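Local coordinates for SmhA (Serratia marcescens, PDB 7A27), which is the A component of a tripartite alpha-pore-forming toxin and probably acts with its two partner proteins to open pores in target-cell membranes, at residues 77-91 with 342-356. Numbering follows the deposited sequence.
Sequences IGLYTKASNFAALVN and WQLFSKSIDNAKANY
Y80 lays one face of its ring against the edge of Y356, an edge-to-face pair with planes at 79° and Y356 CE2 3.7 Å from Y80 CZ. The two phenols also meet through their oxygens: Y356 OH donates to Y80 OH at 2.9 Å, and Y80 OH is also hydrogen-bonded to S22 of helix 14-37. As a knob, Y80 fills the hole formed by I349, A352, K353 and Y356, with A352 CB 3.6 Å from its CE2. One turn on, small A83 takes the end of F345 and I349 CD1. W342 turns one face to 77-91, where V90 CG2 stands almost on the normal of its five-membered ring, 4.0 Å from the centroid, while F86 lies obliquely over the six-membered ring. Polar side chains line the flank: K353, bent at chi3 (66°), brings NZ to T81 OG1 at 3.1 Å, and that hydroxyl in turn donates to I77 O. Farther along, Q343 NE2 donates a hydrogen bond to N91 OD1 at 3.0 Å, from above the plane of the N91 side-chain carbonyl. Segments 77-91 and 342-356 run roughly antiparallel, their axes at 154° and 9.0 Å apart at closest approach, on helices 48-96 and 325-358 of the long bundle. Helix 14-37 packs on Y80, F345 and Y356, and helix 301-321 on F86, V90 and W342; N355 is hydrogen-bonded to G193 O and V195 N, in the loop that leads into strand 198-206.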
ATOM      1  N   ILE A  77       3.942  -1.262 -10.115  1.00 67.31           N
ATOM      2  CA  ILE A  77       3.471  -0.557 -11.341  1.00 68.93           C
ATOM      3  C   ILE A  77       3.647  -1.509 -12.532  1.00 69.60           C
ATOM      4  O   ILE A  77       2.811  -1.488 -13.454  1.00 70.60           O
ATOM      5  CB  ILE A  77       4.189   0.784 -11.542  1.00 70.79           C
ATOM      6  CG1 ILE A  77       3.888   1.754 -10.393  1.00 70.69           C
ATOM      7  CG2 ILE A  77       3.806   1.382 -12.900  1.00 72.84           C
ATOM      8  CD1 ILE A  77       4.573   3.105 -10.536  1.00 72.40           C
ATOM      9  N   GLY A  78       4.694  -2.332 -12.487  1.00 69.41           N
ATOM     10  CA  GLY A  78       4.967  -3.362 -13.503  1.00 70.04           C
ATOM     11  C   GLY A  78       3.826  -4.358 -13.617  1.00 68.83           C
ATOM     12  O   GLY A  78       3.395  -4.610 -14.741  1.00 70.75           O
ATOM     13  N   LEU A  79       3.344  -4.893 -12.495  1.00 67.81           N
ATOM     14  CA  LEU A  79       2.237  -5.894 -12.460  1.00 66.61           C
ATOM     15  C   LEU A  79       0.929  -5.255 -12.931  1.00 68.00           C
ATOM     16  O   LEU A  79       0.108  -5.984 -13.532  1.00 69.99           O
ATOM     17  CB  LEU A  79       2.023  -6.442 -11.053  1.00 63.69           C
ATOM     18  CG  LEU A  79       3.120  -7.347 -10.513  1.00 64.22           C
ATOM     19  CD1 LEU A  79       2.761  -7.812  -9.105  1.00 63.52           C
ATOM     20  CD2 LEU A  79       3.410  -8.527 -11.438  1.00 65.06           C
ATOM     21  N   TYR A  80       0.700  -3.986 -12.594  1.00 66.84           N
ATOM     22  CA  TYR A  80      -0.531  -3.276 -12.992  1.00 67.28           C
ATOM     23  C   TYR A  80      -0.526  -3.139 -14.525  1.00 67.85           C
ATOM     24  O   TYR A  80      -1.548  -3.443 -15.156  1.00 66.52           O
ATOM     25  CB  TYR A  80      -0.657  -1.930 -12.270  1.00 67.76           C
ATOM     26  CG  TYR A  80      -1.105  -1.957 -10.827  1.00 67.21           C
ATOM     27  CD1 TYR A  80      -0.288  -2.453  -9.827  1.00 66.87           C
ATOM     28  CD2 TYR A  80      -2.326  -1.416 -10.439  1.00 67.34           C
ATOM     29  CE1 TYR A  80      -0.682  -2.463  -8.496  1.00 66.21           C
ATOM     30  CE2 TYR A  80      -2.723  -1.394  -9.108  1.00 66.44           C
ATOM     31  CZ  TYR A  80      -1.895  -1.918  -8.131  1.00 65.92           C
ATOM     32  OH  TYR A  80      -2.260  -1.910  -6.814  1.00 65.72           O
ATOM     33  N   THR A  81       0.607  -2.724 -15.102  1.00 69.07           N
ATOM     34  CA  THR A  81       0.769  -2.530 -16.566  1.00 72.20           C
ATOM     35  C   THR A  81       0.390  -3.838 -17.277  1.00 72.72           C
ATOM     36  O   THR A  81      -0.335  -3.787 -18.308  1.00 75.36           O
ATOM     37  CB  THR A  81       2.183  -2.046 -16.916  1.00 74.21           C
ATOM     38  OG1 THR A  81       2.454  -0.899 -16.104  1.00 76.75           O
ATOM     39  CG2 THR A  81       2.351  -1.691 -18.381  1.00 76.08           C
ATOM     40  N   LYS A  82       0.818  -4.972 -16.717  1.00 70.75           N
ATOM     41  CA  LYS A  82       0.547  -6.315 -17.284  1.00 70.67           C
ATOM     42  C   LYS A  82      -0.972  -6.500 -17.431  1.00 69.12           C
ATOM     43  O   LYS A  82      -1.399  -7.009 -18.483  1.00 69.65           O
ATOM     44  CB  LYS A  82       1.290  -7.364 -16.448  1.00 70.29           C
ATOM     45  CG  LYS A  82       2.780  -7.438 -16.773  1.00 71.73           C
ATOM     46  CD  LYS A  82       3.616  -8.159 -15.725  1.00 71.35           C
ATOM     47  CE  LYS A  82       4.900  -8.778 -16.232  1.00 73.15           C
ATOM     48  NZ  LYS A  82       5.623  -7.930 -17.210  1.00 75.06           N
ATOM     49  N   ALA A  83      -1.760  -6.040 -16.458  1.00 65.82           N
ATOM     50  CA  ALA A  83      -3.232  -6.092 -16.509  1.00 64.87           C
ATOM     51  C   ALA A  83      -3.751  -5.230 -17.672  1.00 65.11           C
ATOM     52  O   ALA A  83      -4.581  -5.734 -18.431  1.00 65.06           O
ATOM     53  CB  ALA A  83      -3.818  -5.683 -15.183  1.00 64.50           C
ATOM     54  N   SER A  84      -3.311  -3.980 -17.818  1.00 65.50           N
ATOM     55  CA  SER A  84      -3.708  -3.119 -18.965  1.00 68.27           C
ATOM     56  C   SER A  84      -3.438  -3.896 -20.251  1.00 68.44           C
ATOM     57  O   SER A  84      -4.359  -4.003 -21.100  1.00 68.14           O
ATOM     58  CB  SER A  84      -2.950  -1.822 -19.025  1.00 70.64           C
ATOM     59  OG  SER A  84      -3.032  -1.134 -17.796  1.00 71.98           O
ATOM     60  N   ASN A  85      -2.195  -4.389 -20.366  1.00 67.67           N
ATOM     61  CA  ASN A  85      -1.707  -5.151 -21.538  1.00 69.44           C
ATOM     62  C   ASN A  85      -2.717  -6.261 -21.845  1.00 67.86           C
ATOM     63  O   ASN A  85      -3.121  -6.391 -23.011  1.00 68.52           O
ATOM     64  CB  ASN A  85      -0.286  -5.685 -21.314  1.00 70.97           C
ATOM     65  CG  ASN A  85       0.811  -4.650 -21.479  1.00 71.90           C
ATOM     66  OD1 ASN A  85       0.560  -3.450 -21.483  1.00 73.39           O
ATOM     67  ND2 ASN A  85       2.039  -5.117 -21.670  1.00 71.57           N
ATOM     68  N   PHE A  86      -3.142  -7.009 -20.828  1.00 65.49           N
ATOM     69  CA  PHE A  86      -4.094  -8.126 -21.006  1.00 65.21           C
ATOM     70  C   PHE A  86      -5.422  -7.568 -21.530  1.00 67.74           C
ATOM     71  O   PHE A  86      -6.004  -8.172 -22.444  1.00 69.91           O
ATOM     72  CB  PHE A  86      -4.286  -8.920 -19.717  1.00 63.28           C
ATOM     73  CG  PHE A  86      -4.870 -10.296 -19.933  1.00 62.79           C
ATOM     74  CD1 PHE A  86      -6.228 -10.471 -20.106  1.00 62.97           C
ATOM     75  CD2 PHE A  86      -4.062 -11.418 -19.980  1.00 62.82           C
ATOM     76  CE1 PHE A  86      -6.770 -11.730 -20.321  1.00 62.97           C
ATOM     77  CE2 PHE A  86      -4.606 -12.675 -20.196  1.00 63.34           C
ATOM     78  CZ  PHE A  86      -5.964 -12.826 -20.366  1.00 63.28           C
ATOM     79  N   ALA A  87      -5.904  -6.448 -20.991  1.00 67.39           N
ATOM     80  CA  ALA A  87      -7.160  -5.828 -21.460  1.00 68.53           C
ATOM     81  C   ALA A  87      -7.046  -5.548 -22.952  1.00 69.62           C
ATOM     82  O   ALA A  87      -7.991  -5.918 -23.701  1.00 70.45           O
ATOM     83  CB  ALA A  87      -7.471  -4.570 -20.697  1.00 69.90           C
ATOM     84  N   ALA A  88      -5.926  -4.944 -23.358  1.00 70.21           N
ATOM     85  CA  ALA A  88      -5.651  -4.584 -24.765  1.00 72.43           C
ATOM     86  C   ALA A  88      -5.760  -5.832 -25.643  1.00 72.31           C
ATOM     87  O   ALA A  88      -6.361  -5.749 -26.716  1.00 73.37           O
ATOM     88  CB  ALA A  88      -4.303  -3.933 -24.889  1.00 73.26           C
ATOM     89  N   LEU A  89      -5.216  -6.955 -25.182  1.00 71.73           N
ATOM     90  CA  LEU A  89      -5.239  -8.238 -25.935  1.00 73.82           C
ATOM     91  C   LEU A  89      -6.687  -8.736 -26.082  1.00 74.90           C
ATOM     92  O   LEU A  89      -7.029  -9.235 -27.166  1.00 75.47           O
ATOM     93  CB  LEU A  89      -4.351  -9.283 -25.244  1.00 72.59           C
ATOM     94  CG  LEU A  89      -2.850  -8.991 -25.216  1.00 72.55           C
ATOM     95  CD1 LEU A  89      -2.110 -10.146 -24.570  1.00 71.94           C
ATOM     96  CD2 LEU A  89      -2.278  -8.724 -26.600  1.00 74.34           C
ATOM     97  N   VAL A  90      -7.518  -8.594 -25.050  1.00 74.36           N
ATOM     98  CA  VAL A  90      -8.938  -9.043 -25.102  1.00 74.38           C
ATOM     99  C   VAL A  90      -9.686  -8.216 -26.166  1.00 77.51           C
ATOM    100  O   VAL A  90     -10.452  -8.818 -26.950  1.00 77.94           O
ATOM    101  CB  VAL A  90      -9.576  -9.014 -23.707  1.00 72.63           C
ATOM    102  CG1 VAL A  90     -11.051  -9.374 -23.765  1.00 73.51           C
ATOM    103  CG2 VAL A  90      -8.843  -9.974 -22.774  1.00 70.68           C
ATOM    104  N   ASN A  91      -9.446  -6.905 -26.248  1.00 79.33           N
ATOM    105  CA  ASN A  91     -10.032  -6.036 -27.309  1.00 82.12           C
ATOM    106  C   ASN A  91      -9.747  -6.621 -28.701  1.00 81.41           C
ATOM    107  O   ASN A  91     -10.649  -6.596 -29.564  1.00 82.39           O
ATOM    108  CB  ASN A  91      -9.447  -4.625 -27.330  1.00 84.55           C
ATOM    109  CG  ASN A  91     -10.127  -3.688 -26.372  1.00 85.68           C
ATOM    110  OD1 ASN A  91     -10.779  -4.132 -25.409  1.00 85.48           O
ATOM    111  ND2 ASN A  91      -9.941  -2.409 -26.647  1.00 87.17           N
ATOM    112  N   TRP A 342     -13.068  -5.927 -19.087  1.00 70.49           N
ATOM    113  CA  TRP A 342     -11.609  -5.659 -19.096  1.00 69.34           C
ATOM    114  C   TRP A 342     -11.350  -4.159 -19.315  1.00 72.87           C
ATOM    115  O   TRP A 342     -10.398  -3.650 -18.678  1.00 73.80           O
ATOM    116  CB  TRP A 342     -10.887  -6.544 -20.110  1.00 67.86           C
ATOM    117  CG  TRP A 342     -10.687  -7.955 -19.652  1.00 65.40           C
ATOM    118  CD1 TRP A 342     -11.463  -9.044 -19.938  1.00 65.85           C
ATOM    119  CD2 TRP A 342      -9.628  -8.447 -18.820  1.00 62.62           C
ATOM    120  NE1 TRP A 342     -10.964 -10.167 -19.338  1.00 62.99           N
ATOM    121  CE2 TRP A 342      -9.841  -9.829 -18.645  1.00 61.84           C
ATOM    122  CE3 TRP A 342      -8.531  -7.853 -18.196  1.00 62.31           C
ATOM    123  CZ2 TRP A 342      -8.997 -10.621 -17.873  1.00 61.10           C
ATOM    124  CZ3 TRP A 342      -7.695  -8.637 -17.432  1.00 61.19           C
ATOM    125  CH2 TRP A 342      -7.921 -10.003 -17.281  1.00 60.53           C
ATOM    126  N   GLN A 343     -12.158  -3.466 -20.131  1.00 75.92           N
ATOM    127  CA  GLN A 343     -11.989  -2.005 -20.361  1.00 79.21           C
ATOM    128  C   GLN A 343     -12.224  -1.245 -19.056  1.00 79.17           C
ATOM    129  O   GLN A 343     -11.433  -0.323 -18.769  1.00 78.69           O
ATOM    130  CB  GLN A 343     -12.886  -1.483 -21.488  1.00 82.52           C
ATOM    131  CG  GLN A 343     -12.292  -1.805 -22.849  1.00 85.96           C
ATOM    132  CD  GLN A 343     -10.832  -1.403 -22.853  1.00 86.22           C
ATOM    133  OE1 GLN A 343     -10.517  -0.257 -22.531  1.00 88.35           O
ATOM    134  NE2 GLN A 343      -9.937  -2.340 -23.173  1.00 84.18           N
ATOM    135  N   LEU A 344     -13.257  -1.631 -18.306  1.00 79.16           N
ATOM    136  CA  LEU A 344     -13.613  -0.978 -17.031  1.00 79.16           C
ATOM    137  C   LEU A 344     -12.424  -1.163 -16.076  1.00 76.42           C
ATOM    138  O   LEU A 344     -11.997  -0.170 -15.431  1.00 76.49           O
ATOM    139  CB  LEU A 344     -14.890  -1.625 -16.487  1.00 81.86           C
ATOM    140  CG  LEU A 344     -15.776  -0.732 -15.612  1.00 85.23           C
ATOM    141  CD1 LEU A 344     -16.892  -0.127 -16.467  1.00 86.72           C
ATOM    142  CD2 LEU A 344     -16.343  -1.498 -14.398  1.00 84.33           C
ATOM    143  N   PHE A 345     -11.893  -2.391 -16.026  1.00 73.79           N
ATOM    144  CA  PHE A 345     -10.719  -2.776 -15.200  1.00 70.79           C
ATOM    145  C   PHE A 345      -9.528  -1.920 -15.635  1.00 71.55           C
ATOM    146  O   PHE A 345      -8.915  -1.302 -14.756  1.00 72.14           O
ATOM    147  CB  PHE A 345     -10.466  -4.286 -15.287  1.00 67.64           C
ATOM    148  CG  PHE A 345      -9.259  -4.807 -14.542  1.00 64.44           C
ATOM    149  CD1 PHE A 345      -8.807  -4.209 -13.375  1.00 63.19           C
ATOM    150  CD2 PHE A 345      -8.595  -5.935 -14.991  1.00 62.68           C
ATOM    151  CE1 PHE A 345      -7.702  -4.709 -12.704  1.00 61.09           C
ATOM    152  CE2 PHE A 345      -7.498  -6.430 -14.311  1.00 61.51           C
ATOM    153  CZ  PHE A 345      -7.067  -5.827 -13.164  1.00 60.11           C
ATOM    154  N   SER A 346      -9.261  -1.834 -16.942  1.00 71.77           N
ATOM    155  CA  SER A 346      -8.154  -1.018 -17.501  1.00 72.64           C
ATOM    156  C   SER A 346      -8.209   0.413 -16.938  1.00 73.96           C
ATOM    157  O   SER A 346      -7.128   0.964 -16.668  1.00 74.00           O
ATOM    158  CB  SER A 346      -8.181  -1.033 -19.008  1.00 74.95           C
ATOM    159  OG  SER A 346      -7.313  -0.072 -19.588  1.00 78.30           O
ATOM    160  N   LYS A 347      -9.400   1.002 -16.765  1.00 75.34           N
ATOM    161  CA  LYS A 347      -9.543   2.395 -16.257  1.00 77.04           C
ATOM    162  C   LYS A 347      -9.116   2.424 -14.784  1.00 74.83           C
ATOM    163  O   LYS A 347      -8.373   3.348 -14.382  1.00 76.14           O
ATOM    164  CB  LYS A 347     -10.976   2.913 -16.348  1.00 80.06           C
ATOM    165  CG  LYS A 347     -11.636   2.856 -17.717  1.00 83.88           C
ATOM    166  CD  LYS A 347     -11.039   3.701 -18.830  1.00 86.97           C
ATOM    167  CE  LYS A 347     -11.831   3.506 -20.113  1.00 89.30           C
ATOM    168  NZ  LYS A 347     -11.280   4.281 -21.249  1.00 91.47           N
ATOM    169  N   SER A 348      -9.588   1.461 -13.991  1.00 71.75           N
ATOM    170  CA  SER A 348      -9.232   1.313 -12.560  1.00 69.24           C
ATOM    171  C   SER A 348      -7.700   1.290 -12.429  1.00 68.56           C
ATOM    172  O   SER A 348      -7.169   1.958 -11.518  1.00 67.06           O
ATOM    173  CB  SER A 348      -9.893   0.098 -11.975  1.00 67.65           C
ATOM    174  OG  SER A 348      -9.479  -0.085 -10.627  1.00 66.75           O
ATOM    175  N   ILE A 349      -7.026   0.595 -13.352  1.00 69.33           N
ATOM    176  CA  ILE A 349      -5.542   0.451 -13.432  1.00 68.99           C
ATOM    177  C   ILE A 349      -4.913   1.796 -13.785  1.00 69.81           C
ATOM    178  O   ILE A 349      -3.932   2.178 -13.118  1.00 70.91           O
ATOM    179  CB  ILE A 349      -5.114  -0.623 -14.454  1.00 69.49           C
ATOM    180  CG1 ILE A 349      -5.689  -2.005 -14.131  1.00 68.53           C
ATOM    181  CG2 ILE A 349      -3.580  -0.669 -14.555  1.00 70.32           C
ATOM    182  CD1 ILE A 349      -4.979  -2.712 -12.992  1.00 67.58           C
ATOM    183  N   ASP A 350      -5.413   2.462 -14.826  1.00 70.96           N
ATOM    184  CA  ASP A 350      -4.896   3.783 -15.265  1.00 73.34           C
ATOM    185  C   ASP A 350      -4.851   4.738 -14.065  1.00 73.68           C
ATOM    186  O   ASP A 350      -3.818   5.440 -13.901  1.00 73.35           O
ATOM    187  CB  ASP A 350      -5.734   4.357 -16.411  1.00 75.28           C
ATOM    188  CG  ASP A 350      -5.497   3.720 -17.775  1.00 75.79           C
ATOM    189  OD1 ASP A 350      -4.405   3.183 -17.999  1.00 74.03           O
ATOM    190  OD2 ASP A 350      -6.405   3.792 -18.617  1.00 78.28           O
ATOM    191  N   ASN A 351      -5.911   4.744 -13.243  1.00 75.49           N
ATOM    192  CA  ASN A 351      -6.054   5.665 -12.078  1.00 76.41           C
ATOM    193  C   ASN A 351      -5.068   5.253 -10.972  1.00 74.31           C
ATOM    194  O   ASN A 351      -4.513   6.146 -10.321  1.00 72.53           O
ATOM    195  CB  ASN A 351      -7.501   5.766 -11.572  1.00 76.87           C
ATOM    196  CG  ASN A 351      -7.682   6.850 -10.515  1.00 78.02           C
ATOM    197  OD1 ASN A 351      -7.193   7.970 -10.666  1.00 80.19           O
ATOM    198  ND2 ASN A 351      -8.385   6.547  -9.436  1.00 76.76           N
ATOM    199  N   ALA A 352      -4.868   3.956 -10.752  1.00 74.11           N
ATOM    200  CA  ALA A 352      -3.944   3.436  -9.716  1.00 74.46           C
ATOM    201  C   ALA A 352      -2.514   3.852 -10.066  1.00 74.91           C
ATOM    202  O   ALA A 352      -1.787   4.288  -9.147  1.00 76.47           O
ATOM    203  CB  ALA A 352      -4.064   1.944  -9.577  1.00 74.20           C
ATOM    204  N   LYS A 353      -2.143   3.761 -11.349  1.00 74.81           N
ATOM    205  CA  LYS A 353      -0.783   4.125 -11.836  1.00 75.34           C
ATOM    206  C   LYS A 353      -0.574   5.634 -11.681  1.00 76.15           C
ATOM    207  O   LYS A 353       0.554   6.033 -11.326  1.00 77.88           O
ATOM    208  CB  LYS A 353      -0.560   3.691 -13.288  1.00 77.05           C
ATOM    209  CG  LYS A 353      -0.421   2.192 -13.488  1.00 76.23           C
ATOM    210  CD  LYS A 353      -0.368   1.753 -14.926  1.00 76.89           C
ATOM    211  CE  LYS A 353       0.872   2.249 -15.627  1.00 78.76           C
ATOM    212  NZ  LYS A 353       0.936   1.696 -17.003  1.00 80.77           N
ATOM    213  N   ALA A 354      -1.598   6.439 -11.981  1.00 76.39           N
ATOM    214  CA  ALA A 354      -1.575   7.911 -11.835  1.00 77.39           C
ATOM    215  C   ALA A 354      -1.391   8.246 -10.351  1.00 76.22           C
ATOM    216  O   ALA A 354      -0.623   9.165 -10.047  1.00 77.30           O
ATOM    217  CB  ALA A 354      -2.825   8.534 -12.398  1.00 78.04           C
ATOM    218  N   ASN A 355      -2.051   7.499  -9.470  1.00 74.01           N
ATOM    219  CA  ASN A 355      -1.967   7.690  -8.001  1.00 72.80           C
ATOM    220  C   ASN A 355      -0.558   7.333  -7.513  1.00 72.21           C
ATOM    221  O   ASN A 355       0.005   8.124  -6.749  1.00 70.22           O
ATOM    222  CB  ASN A 355      -3.054   6.909  -7.258  1.00 72.37           C
ATOM    223  CG  ASN A 355      -4.378   7.645  -7.147  1.00 73.61           C
ATOM    224  OD1 ASN A 355      -4.417   8.870  -7.123  1.00 74.76           O
ATOM    225  ND2 ASN A 355      -5.460   6.896  -7.010  1.00 73.33           N
ATOM    226  N   TYR A 356       0.008   6.197  -7.937  1.00 71.68           N
ATOM    227  CA  TYR A 356       1.378   5.788  -7.521  1.00 69.83           C
ATOM    228  C   TYR A 356       2.376   6.846  -7.982  1.00 72.28           C
ATOM    229  O   TYR A 356       3.391   7.016  -7.295  1.00 75.95           O
ATOM    230  CB  TYR A 356       1.778   4.423  -8.082  1.00 68.06           C
ATOM    231  CG  TYR A 356       1.193   3.219  -7.382  1.00 66.00           C
ATOM    232  CD1 TYR A 356       1.569   2.895  -6.089  1.00 64.44           C
ATOM    233  CD2 TYR A 356       0.332   2.358  -8.032  1.00 65.19           C
ATOM    234  CE1 TYR A 356       1.059   1.780  -5.440  1.00 63.18           C
ATOM    235  CE2 TYR A 356      -0.194   1.259  -7.395  1.00 64.44           C
ATOM    236  CZ  TYR A 356       0.174   0.950  -6.101  1.00 63.09           C
ATOM    237  OH  TYR A 356      -0.360  -0.170  -5.527  1.00 60.07           O
TER